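Local coordinates for protein Cyclo(L-leucyl-L-leucyl) synthase (Staphylococcus haemolyticus, PDB 6EZ3) that catalyses the ATP-independent formation of cyclo(L-leucyl-L-leucyl) from two molecules of leucyl-tRNA, and can also incorporate other nonpolar residues such as phenylalanine and methionine, at residues A[12-17]-A[216-221]; A[40-44]-A[93-98]; A[62-68]-A[167-171]; A[124-128]-A[210-214]. All coordinates share one frame; numbering follows the deposited sequence.

Contact 1 (A[12-17]-A[216-221])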
# COMPACT_ATOMS: atom_id res chain seq x y z
N ASN A 12 8.64 -15.16 -9.29
CA ASN A 12 9.45 -13.99 -9.59
C ASN A 12 9.64 -13.12 -8.34
O ASN A 12 10.73 -12.59 -8.14
CB ASN A 12 8.82 -13.23 -10.74
CG ASN A 12 9.52 -11.97 -11.12
OD1 ASN A 12 10.64 -11.99 -11.66
ND2 ASN A 12 8.88 -10.86 -10.85
N CYS A 13 8.61 -13.04 -7.48
CA CYS A 13 8.66 -12.33 -6.20
C CYS A 13 9.75 -12.95 -5.28
O CYS A 13 10.54 -12.23 -4.68
CB CYS A 13 7.29 -12.33 -5.53
SG CYS A 13 5.93 -11.71 -6.57
N LYS A 14 9.86 -14.29 -5.28
CA LYS A 14 10.86 -15.02 -4.50
C LYS A 14 12.26 -14.72 -5.04
O LYS A 14 13.18 -14.49 -4.24
CB LYS A 14 10.57 -16.53 -4.53
CG LYS A 14 11.33 -17.34 -3.48
CD LYS A 14 10.79 -18.76 -3.33
CE LYS A 14 11.34 -19.47 -2.11
NZ LYS A 14 10.57 -20.71 -1.79
N GLN A 15 12.40 -14.66 -6.39
CA GLN A 15 13.65 -14.31 -7.06
C GLN A 15 14.09 -12.89 -6.66
O GLN A 15 15.26 -12.71 -6.30
CB GLN A 15 13.52 -14.38 -8.59
CG GLN A 15 13.29 -15.77 -9.18
CD GLN A 15 12.90 -15.74 -10.64
OE1 GLN A 15 12.84 -14.68 -11.30
NE2 GLN A 15 12.64 -16.92 -11.20
N ILE A 16 13.16 -11.91 -6.69
CA ILE A 16 13.43 -10.53 -6.31
C ILE A 16 13.84 -10.50 -4.83
O ILE A 16 14.89 -9.90 -4.48
CB ILE A 16 12.24 -9.55 -6.66
CG1 ILE A 16 12.10 -9.37 -8.20
CG2 ILE A 16 12.35 -8.18 -5.95
CD1 ILE A 16 10.83 -8.58 -8.70
N TYR A 17 13.04 -11.20 -3.97
CA TYR A 17 13.26 -11.29 -2.52
C TYR A 17 14.67 -11.74 -2.24
O TYR A 17 15.36 -11.04 -1.48
CB TYR A 17 12.25 -12.22 -1.86
CG TYR A 17 12.40 -12.36 -0.37
CD1 TYR A 17 12.97 -13.49 0.18
CD2 TYR A 17 11.90 -11.40 0.50
CE1 TYR A 17 13.09 -13.65 1.57
CE2 TYR A 17 12.02 -11.53 1.89
CZ TYR A 17 12.61 -12.67 2.42
OH TYR A 17 12.73 -12.82 3.78
N GLU A 216 7.92 -6.72 -14.06
CA GLU A 216 8.93 -7.78 -13.88
C GLU A 216 9.89 -7.48 -12.75
O GLU A 216 10.40 -8.42 -12.14
CB GLU A 216 9.71 -8.07 -15.18
CG GLU A 216 10.37 -6.85 -15.84
CD GLU A 216 11.36 -7.10 -16.97
OE1 GLU A 216 12.57 -7.26 -16.68
OE2 GLU A 216 10.94 -7.07 -18.15
N LYS A 217 10.15 -6.17 -12.48
CA LYS A 217 11.04 -5.66 -11.42
C LYS A 217 10.24 -5.26 -10.14
O LYS A 217 10.72 -4.51 -9.29
CB LYS A 217 11.88 -4.48 -11.98
CG LYS A 217 13.31 -4.83 -12.30
CD LYS A 217 13.49 -5.61 -13.62
CE LYS A 217 14.87 -6.20 -13.79
NZ LYS A 217 15.88 -5.14 -14.07
N GLN A 218 9.03 -5.83 -10.01
CA GLN A 218 8.11 -5.55 -8.92
C GLN A 218 7.45 -6.82 -8.37
O GLN A 218 6.93 -7.62 -9.13
CB GLN A 218 7.04 -4.54 -9.41
CG GLN A 218 6.00 -4.13 -8.37
CD GLN A 218 6.38 -2.97 -7.51
OE1 GLN A 218 7.09 -2.05 -7.91
NE2 GLN A 218 5.79 -2.91 -6.34
N GLY A 219 7.45 -6.94 -7.04
CA GLY A 219 6.84 -8.08 -6.35
C GLY A 219 5.85 -7.74 -5.26
O GLY A 219 5.53 -6.56 -5.04
N TYR A 220 5.32 -8.78 -4.61
CA TYR A 220 4.40 -8.64 -3.47
C TYR A 220 4.65 -9.81 -2.50
O TYR A 220 4.52 -10.98 -2.91
CB TYR A 220 2.92 -8.56 -3.90
CG TYR A 220 1.96 -8.36 -2.74
CD1 TYR A 220 1.44 -9.44 -2.05
CD2 TYR A 220 1.54 -7.08 -2.37
CE1 TYR A 220 0.56 -9.27 -0.98
CE2 TYR A 220 0.64 -6.89 -1.32
CZ TYR A 220 0.17 -7.99 -0.62
OH TYR A 220 -0.71 -7.83 0.42
N ILE A 221 5.03 -9.49 -1.24
CA ILE A 221 5.30 -10.50 -0.21
C ILE A 221 4.35 -10.36 0.98
O ILE A 221 3.92 -9.24 1.31
CB ILE A 221 6.79 -10.58 0.21
CG1 ILE A 221 7.26 -9.30 0.96
CG2 ILE A 221 7.69 -10.90 -0.98
CD1 ILE A 221 8.68 -9.36 1.66
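E216 meets the helix through its backbone: N12 ND2 donates to E216 O at 3.2 Å, with an N-H...O angle of 161°. The oxygen lies close to the amide plane of N12, whereas the nitrogen sits above the plane of the E216 carbonyl. One turn on, I16 brings CD1 to 3.5 Å from E216 O and, past K217, 3.5 Å from Q218 N, so one methyl covers the backbone where the loop becomes a strand. Q218 turns its side chain away, and its OE1 accepts from A182 N. At G219 the chains come nearest, CA of C13 and CA of G219 being 4.6 Å apart, and the sulfur of C13 sits over the glycine CA. Next, Y220 N donates to C13 SG at 3.6 Å; SG stands beside the helix backbone N, chi1 -54°, which aims it at the strand. The Y220 ring points off the other way, toward Y195, and its OH bonds to A197 O. I221 turns back to the helix and brings CD1 to 4.0 Å from Y17 CD2, the two side chains crossing at about a right angle. Segments 12-17 and 218-221 cross at 96°; helix 11-19 thus covers part of one face of the mixed central sheet of the Rossmann-like cyclodipeptide synthase fold, while Y220 on the other face reaches Y195, assigned by similarity to substrate binding.

Contact 2 (A[40-44]-A[93-98])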
# COMPACT_ATOMS: atom_id res chain seq x y z
N ARG A 40 7.48 -1.03 14.40
CA ARG A 40 8.88 -1.11 14.78
C ARG A 40 9.50 -2.42 14.29
O ARG A 40 10.54 -2.40 13.63
CB ARG A 40 9.01 -0.92 16.28
CG ARG A 40 8.48 0.46 16.67
CD ARG A 40 8.92 1.00 18.01
NE ARG A 40 8.22 2.25 18.29
CZ ARG A 40 8.74 3.46 18.18
NH1 ARG A 40 8.01 4.54 18.47
NH2 ARG A 40 10.01 3.61 17.81
N LYS A 41 8.81 -3.54 14.58
CA LYS A 41 9.18 -4.90 14.18
C LYS A 41 9.50 -4.94 12.70
O LYS A 41 10.59 -5.37 12.34
CB LYS A 41 8.01 -5.89 14.46
CG LYS A 41 8.24 -6.83 15.64
CD LYS A 41 7.56 -8.19 15.44
CE LYS A 41 7.54 -9.01 16.71
NZ LYS A 41 6.55 -8.51 17.70
N ILE A 42 8.57 -4.49 11.84
CA ILE A 42 8.71 -4.52 10.38
C ILE A 42 9.87 -3.65 9.91
O ILE A 42 10.52 -4.01 8.94
CB ILE A 42 7.39 -4.23 9.61
CG1 ILE A 42 6.73 -2.91 10.05
CG2 ILE A 42 6.41 -5.43 9.71
CD1 ILE A 42 5.55 -2.50 9.29
N ILE A 43 10.14 -2.52 10.58
CA ILE A 43 11.25 -1.64 10.23
C ILE A 43 12.56 -2.34 10.57
O ILE A 43 13.45 -2.45 9.71
CB ILE A 43 11.13 -0.23 10.83
CG1 ILE A 43 9.87 0.48 10.28
CG2 ILE A 43 12.42 0.57 10.56
CD1 ILE A 43 9.84 2.06 10.38
N GLN A 44 12.67 -2.86 11.79
CA GLN A 44 13.86 -3.59 12.20
C GLN A 44 14.15 -4.74 11.26
O GLN A 44 15.31 -4.92 10.89
CB GLN A 44 13.75 -4.06 13.66
CG GLN A 44 14.07 -2.97 14.71
CD GLN A 44 15.44 -2.33 14.61
OE1 GLN A 44 16.44 -2.95 14.16
NE2 GLN A 44 15.53 -1.06 15.01
N ASP A 93 11.23 7.69 14.29
CA ASP A 93 11.92 7.25 15.49
C ASP A 93 12.68 5.97 15.28
O ASP A 93 13.83 5.85 15.72
CB ASP A 93 10.95 7.12 16.65
CG ASP A 93 11.18 8.18 17.71
OD1 ASP A 93 12.31 8.22 18.27
OD2 ASP A 93 10.25 8.98 17.97
N GLU A 94 12.06 5.01 14.57
CA GLU A 94 12.68 3.72 14.30
C GLU A 94 13.79 3.79 13.29
O GLU A 94 14.78 3.06 13.43
CB GLU A 94 11.65 2.67 13.88
CG GLU A 94 11.03 2.00 15.07
CD GLU A 94 11.96 1.30 16.05
OE1 GLU A 94 12.83 0.50 15.62
OE2 GLU A 94 11.80 1.56 17.26
N ILE A 95 13.63 4.67 12.27
CA ILE A 95 14.63 4.87 11.23
C ILE A 95 15.91 5.43 11.87
O ILE A 95 16.99 4.92 11.58
CB ILE A 95 14.07 5.68 10.05
CG1 ILE A 95 13.00 4.87 9.28
CG2 ILE A 95 15.19 6.17 9.09
CD1 ILE A 95 11.94 5.75 8.59
N ILE A 96 15.77 6.38 12.84
CA ILE A 96 16.93 6.93 13.57
C ILE A 96 17.64 5.82 14.35
O ILE A 96 18.88 5.71 14.28
CB ILE A 96 16.59 8.11 14.49
CG1 ILE A 96 15.99 9.28 13.71
CG2 ILE A 96 17.85 8.55 15.22
CD1 ILE A 96 14.93 10.08 14.48
N LYS A 97 16.86 4.98 15.05
CA LYS A 97 17.41 3.87 15.82
C LYS A 97 18.23 2.95 14.92
O LYS A 97 19.15 2.29 15.39
CB LYS A 97 16.30 3.10 16.51
CG LYS A 97 15.61 3.83 17.67
CD LYS A 97 14.81 2.85 18.52
CE LYS A 97 13.55 3.45 19.07
NZ LYS A 97 12.78 2.42 19.80
N CYS A 98 17.91 2.93 13.60
CA CYS A 98 18.58 2.10 12.59
C CYS A 98 19.82 2.78 11.99
O CYS A 98 20.53 2.15 11.18
CB CYS A 98 17.59 1.67 11.51
SG CYS A 98 16.33 0.52 12.09
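Charge dominates where R40 meets E94. The arginine chain runs extended from CG to NE, and NH2 donates to E94 OE2 at 2.8 Å with an N-H...O angle of 171°. The oxygen lies in the guanidinium plane, at its edge, and receives the bond on its anti lone pair; the two flat groups stand nearly at right angles. K97 NZ, one turn further along its helix, reaches the same OE2 at 2.9 Å, so two cations share one oxygen of a buried carboxylate and would probably stabilise its negative charge. The neutral amide of Q44 takes the other oxygen: NE2 donates to E94 OE1 at 3.2 Å and meets it nearly end-on, the amide steeply turned against the carboxylate. E94 is bent at chi2 (-57°), which tucks the carboxylate between R40 and Q44; both of its oxygens are then engaged by side chains of segment 40-44. Apolar contact lies underneath: I43 CD1 packs 4.0 Å from E94 CB and its CG2 4.2 Å from C98 SG. I43 and I95 both continue inward onto F53 and I55 of strand 52-57. The segment axes run 35° from parallel, 9.9 Å apart. These are two helices on the same side of the parallel part of the sheet, 36-49 belonging to the beta-alpha-beta crossover from strand 22-26 to strand 52-57, an arrangement characteristic of Rossmann-like folds.

Contact 3 (A[62-68]-A[167-171])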
# COMPACT_ATOMS: atom_id res chain seq x y z
N SER A 62 -7.80 8.60 1.77
CA SER A 62 -8.20 7.82 2.94
C SER A 62 -9.38 8.50 3.62
O SER A 62 -10.04 7.87 4.46
CB SER A 62 -7.06 7.68 3.94
OG SER A 62 -6.03 6.93 3.33
N LYS A 63 -9.63 9.78 3.29
CA LYS A 63 -10.77 10.48 3.87
C LYS A 63 -12.05 9.74 3.45
O LYS A 63 -12.89 9.42 4.31
CB LYS A 63 -10.79 11.99 3.51
CG LYS A 63 -10.87 12.38 2.04
CD LYS A 63 -11.77 13.61 1.93
CE LYS A 63 -11.68 14.39 0.64
NZ LYS A 63 -12.28 15.76 0.79
N ASN A 64 -12.11 9.36 2.15
CA ASN A 64 -13.18 8.64 1.46
C ASN A 64 -13.70 7.44 2.25
O ASN A 64 -14.90 7.27 2.39
CB ASN A 64 -12.73 8.22 0.06
CG ASN A 64 -12.32 9.37 -0.84
OD1 ASN A 64 -11.82 10.41 -0.39
ND2 ASN A 64 -12.52 9.18 -2.14
N LEU A 65 -12.78 6.66 2.81
CA LEU A 65 -13.10 5.49 3.62
C LEU A 65 -13.82 5.89 4.91
O LEU A 65 -14.79 5.24 5.28
CB LEU A 65 -11.84 4.67 3.92
CG LEU A 65 -11.51 3.48 2.99
CD1 LEU A 65 -11.43 3.86 1.52
CD2 LEU A 65 -10.20 2.89 3.36
N LEU A 66 -13.39 6.99 5.56
CA LEU A 66 -14.01 7.50 6.79
C LEU A 66 -15.39 8.11 6.48
O LEU A 66 -16.33 7.91 7.25
CB LEU A 66 -13.11 8.54 7.48
CG LEU A 66 -11.79 8.05 8.04
CD1 LEU A 66 -10.94 9.21 8.42
CD2 LEU A 66 -11.98 7.15 9.23
N GLU A 67 -15.50 8.80 5.33
CA GLU A 67 -16.76 9.39 4.85
C GLU A 67 -17.84 8.31 4.64
O GLU A 67 -19.00 8.53 4.97
CB GLU A 67 -16.50 10.18 3.56
CG GLU A 67 -15.82 11.50 3.84
CD GLU A 67 -15.68 12.40 2.64
OE1 GLU A 67 -16.34 13.46 2.59
OE2 GLU A 67 -14.92 12.03 1.72
N CYS A 68 -17.43 7.11 4.16
CA CYS A 68 -18.29 5.96 3.95
C CYS A 68 -18.66 5.32 5.29
O CYS A 68 -19.65 4.61 5.38
CB CYS A 68 -17.63 4.96 3.02
SG CYS A 68 -17.40 5.56 1.32
N TYR A 167 -17.04 5.17 -4.27
CA TYR A 167 -16.37 6.29 -3.61
C TYR A 167 -15.11 5.75 -2.93
O TYR A 167 -14.02 6.27 -3.19
CB TYR A 167 -17.29 6.97 -2.58
CG TYR A 167 -16.81 8.32 -2.10
CD1 TYR A 167 -16.68 8.60 -0.73
CD2 TYR A 167 -16.49 9.34 -3.00
CE1 TYR A 167 -16.26 9.86 -0.29
CE2 TYR A 167 -16.05 10.59 -2.57
CZ TYR A 167 -15.94 10.85 -1.21
OH TYR A 167 -15.52 12.10 -0.81
N ALA A 168 -15.24 4.67 -2.12
CA ALA A 168 -14.14 4.03 -1.41
C ALA A 168 -13.06 3.47 -2.35
O ALA A 168 -11.91 3.34 -1.93
CB ALA A 168 -14.68 2.93 -0.50
N ALA A 169 -13.43 3.19 -3.62
CA ALA A 169 -12.52 2.66 -4.65
C ALA A 169 -11.46 3.68 -5.07
O ALA A 169 -10.40 3.28 -5.57
CB ALA A 169 -13.31 2.18 -5.85
N GLN A 170 -11.73 4.98 -4.87
CA GLN A 170 -10.81 6.08 -5.21
C GLN A 170 -9.44 5.89 -4.52
O GLN A 170 -8.41 6.22 -5.11
CB GLN A 170 -11.42 7.46 -4.84
CG GLN A 170 -12.79 7.78 -5.46
CD GLN A 170 -12.75 7.98 -6.96
OE1 GLN A 170 -12.42 9.07 -7.46
NE2 GLN A 170 -13.09 6.95 -7.70
N TYR A 171 -9.46 5.35 -3.27
CA TYR A 171 -8.33 4.99 -2.41
C TYR A 171 -7.56 3.87 -3.09
O TYR A 171 -6.38 4.02 -3.33
CB TYR A 171 -8.88 4.52 -1.06
CG TYR A 171 -7.86 3.99 -0.06
CD1 TYR A 171 -7.54 2.64 -0.02
CD2 TYR A 171 -7.35 4.82 0.93
CE1 TYR A 171 -6.65 2.14 0.94
CE2 TYR A 171 -6.47 4.33 1.90
CZ TYR A 171 -6.11 2.98 1.89
OH TYR A 171 -5.22 2.50 2.85
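Y167 and Y171 both set CG anti to the backbone N (chi1 -166° and 175°), and from one helix they send their rings to the two ends of segment 62-68. The Y167 ring lies against N64, whose amide is stacked nearly parallel over one face, ND2 off toward the rim, while CB adds a CH-pi contact 4.2 Å from the ring centroid. At the ring's far end the hydroxyl donates to E67 OE2 at 2.6 Å, arriving from above the carboxylate plane. C68 SG approaches the ring at its edge, 3.7 Å from Y167 CD1, a sulfur-aromatic contact. The same N64 ND2 also makes a weak bond to the backbone oxygen of Y167 at 3.4 Å. Segments 63-68 and 167-171 run nearly antiparallel, 152° between directions and 8.1 Å between axes, and place helix 63-68 against the helix 162-175 that bears substrate-binding residues, assigned by similarity, of the cyclodipeptide synthase site. L65 fills the middle: CD1 rests 3.9 Å from A168 CB and 3.7 Å from Y171 CB, and CD2 stands directly over the centre of the Y171 ring in a second CH-pi contact. S62 OG approaches that ring at the edge and is hydrogen-bonded to G59 O. Y171, which by similarity may help bind aminoacyl-tRNA, meets F109 edge-to-face, and its side chain lies close to E175 and to the probable nucleophile S28.

Contact 4 (A[124-128]-A[210-214])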
# COMPACT_ATOMS: atom_id res chain seq x y z
N THR A 124 -3.81 4.75 -16.83
CA THR A 124 -3.90 3.37 -17.34
C THR A 124 -4.81 2.52 -16.44
O THR A 124 -5.58 1.72 -16.97
CB THR A 124 -2.47 2.76 -17.37
OG1 THR A 124 -1.61 3.56 -18.20
CG2 THR A 124 -2.41 1.29 -17.73
N ILE A 125 -4.70 2.67 -15.09
CA ILE A 125 -5.53 1.95 -14.12
C ILE A 125 -6.98 2.47 -14.18
O ILE A 125 -7.88 1.65 -14.31
CB ILE A 125 -4.94 2.00 -12.68
CG1 ILE A 125 -3.66 1.16 -12.56
CG2 ILE A 125 -5.96 1.57 -11.63
CD1 ILE A 125 -2.78 1.57 -11.42
N VAL A 126 -7.20 3.81 -14.10
CA VAL A 126 -8.54 4.41 -14.15
C VAL A 126 -9.26 4.04 -15.47
O VAL A 126 -10.46 3.72 -15.43
CB VAL A 126 -8.54 5.93 -13.87
CG1 VAL A 126 -9.90 6.55 -14.15
CG2 VAL A 126 -8.16 6.20 -12.43
N ASP A 127 -8.52 4.03 -16.60
CA ASP A 127 -9.08 3.66 -17.90
C ASP A 127 -9.71 2.26 -17.80
O ASP A 127 -10.89 2.10 -18.14
CB ASP A 127 -8.01 3.73 -19.00
CG ASP A 127 -7.54 5.13 -19.37
OD1 ASP A 127 -8.27 6.11 -19.04
OD2 ASP A 127 -6.44 5.26 -19.99
N GLN A 128 -8.97 1.28 -17.24
CA GLN A 128 -9.42 -0.10 -17.02
C GLN A 128 -10.61 -0.14 -16.04
O GLN A 128 -11.56 -0.89 -16.26
CB GLN A 128 -8.26 -0.98 -16.51
CG GLN A 128 -7.79 -2.01 -17.51
CD GLN A 128 -7.49 -1.42 -18.86
OE1 GLN A 128 -8.17 -1.70 -19.83
NE2 GLN A 128 -6.48 -0.56 -18.94
N PHE A 210 -6.79 -9.15 -16.24
CA PHE A 210 -7.04 -7.76 -16.66
C PHE A 210 -6.00 -7.26 -17.65
O PHE A 210 -4.99 -7.93 -17.90
CB PHE A 210 -7.14 -6.81 -15.45
CG PHE A 210 -7.76 -7.36 -14.20
CD1 PHE A 210 -9.12 -7.65 -14.14
CD2 PHE A 210 -7.00 -7.57 -13.06
CE1 PHE A 210 -9.70 -8.16 -12.98
CE2 PHE A 210 -7.57 -8.05 -11.89
CZ PHE A 210 -8.92 -8.33 -11.85
N ASN A 211 -6.23 -6.05 -18.19
CA ASN A 211 -5.34 -5.37 -19.16
C ASN A 211 -4.23 -4.57 -18.45
O ASN A 211 -3.68 -3.64 -19.03
CB ASN A 211 -6.15 -4.47 -20.10
CG ASN A 211 -7.32 -5.18 -20.76
OD1 ASN A 211 -7.14 -6.14 -21.52
ND2 ASN A 211 -8.55 -4.74 -20.44
N LEU A 212 -3.93 -4.95 -17.19
CA LEU A 212 -2.89 -4.39 -16.32
C LEU A 212 -1.90 -5.48 -15.96
O LEU A 212 -2.28 -6.66 -15.88
CB LEU A 212 -3.49 -3.80 -15.04
CG LEU A 212 -4.44 -2.63 -15.19
CD1 LEU A 212 -5.41 -2.61 -14.06
CD2 LEU A 212 -3.68 -1.33 -15.23
N LYS A 213 -0.64 -5.11 -15.76
CA LYS A 213 0.41 -6.06 -15.41
C LYS A 213 1.33 -5.55 -14.32
O LYS A 213 1.72 -4.38 -14.31
CB LYS A 213 1.22 -6.46 -16.66
CG LYS A 213 0.50 -7.47 -17.57
CD LYS A 213 1.34 -7.82 -18.81
CE LYS A 213 0.57 -8.52 -19.90
NZ LYS A 213 1.29 -8.46 -21.21
N MET A 214 1.69 -6.42 -13.37
CA MET A 214 2.64 -6.05 -12.35
C MET A 214 4.05 -6.22 -12.99
O MET A 214 4.40 -7.31 -13.46
CB MET A 214 2.50 -6.94 -11.11
CG MET A 214 3.42 -6.53 -10.01
SD MET A 214 3.61 -7.82 -8.78
CE MET A 214 2.23 -7.52 -7.87
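L212 is the residue that binds the loop to the helix, its branched end resting against one side of segment 124-128. CD2 lies 3.7 Å from I125 CG1 and 3.8 Å from T124 CG2, and CD1 reaches 4.1 Å from Q128 CB, so the two methyls straddle a single helical turn. CG of L212 stands beside its own backbone N (chi1 -63°), which carries both methyls across to the helix. I125 meets the leucine at about a right angle, whereas T124 slides past it in the opposite direction. This is the closer half; L212 and I125 are buried, T124 lies at its exposed margin. The other half is polar and looser, with N211 exposed at the surface. N211 ND2 donates to Q128 OE1 at 3.1 Å, but the bond is bent, with an N-H...O angle of 137°. The donor stands above the plane of the glutamine carbonyl, and the two amides are steeply turned against each other. The glutamine chain, folded at chi2 (51°), curls back over its own helix, and NE2 makes a weak bond to T124 O at 3.1 Å. Both ends of the amide thus have a partner, though neither bond is straight. T124 OG1 turns to D120 O. I125 lies near L173 and L212 near L201, both assigned to substrate binding by similarity, so the loop packs beside the probable substrate site. L212 and I125 both touch F135 of helix 133-149, I125 also reaches helix 177-181, and F210 packs against helix 200-206, as the loop heads for strand 218-225.

From the N terminus, contact 1 opens on helix 11-19 and closes only at strand 218-225, so its loop of nearly the whole chain encloses the other three. Contact 2 runs from helix 36-49 to the end of helix 73-97. Contact 3 opens at 62-68, inside that loop, and closes at 167-171, beyond it: the two cross. Contact 4, opening at 124-128 within the loop of contact 3 and closing at 210-214, crosses contact 3 but follows contact 2 in series. Contact 1 sets helix 11-19 on the sheet, contact 2 pairs two helices lying on it; contacts 3 and 4 tie the helical side together. M214, at the end of segment 210-214, touches G219 and Y220 of contact 1.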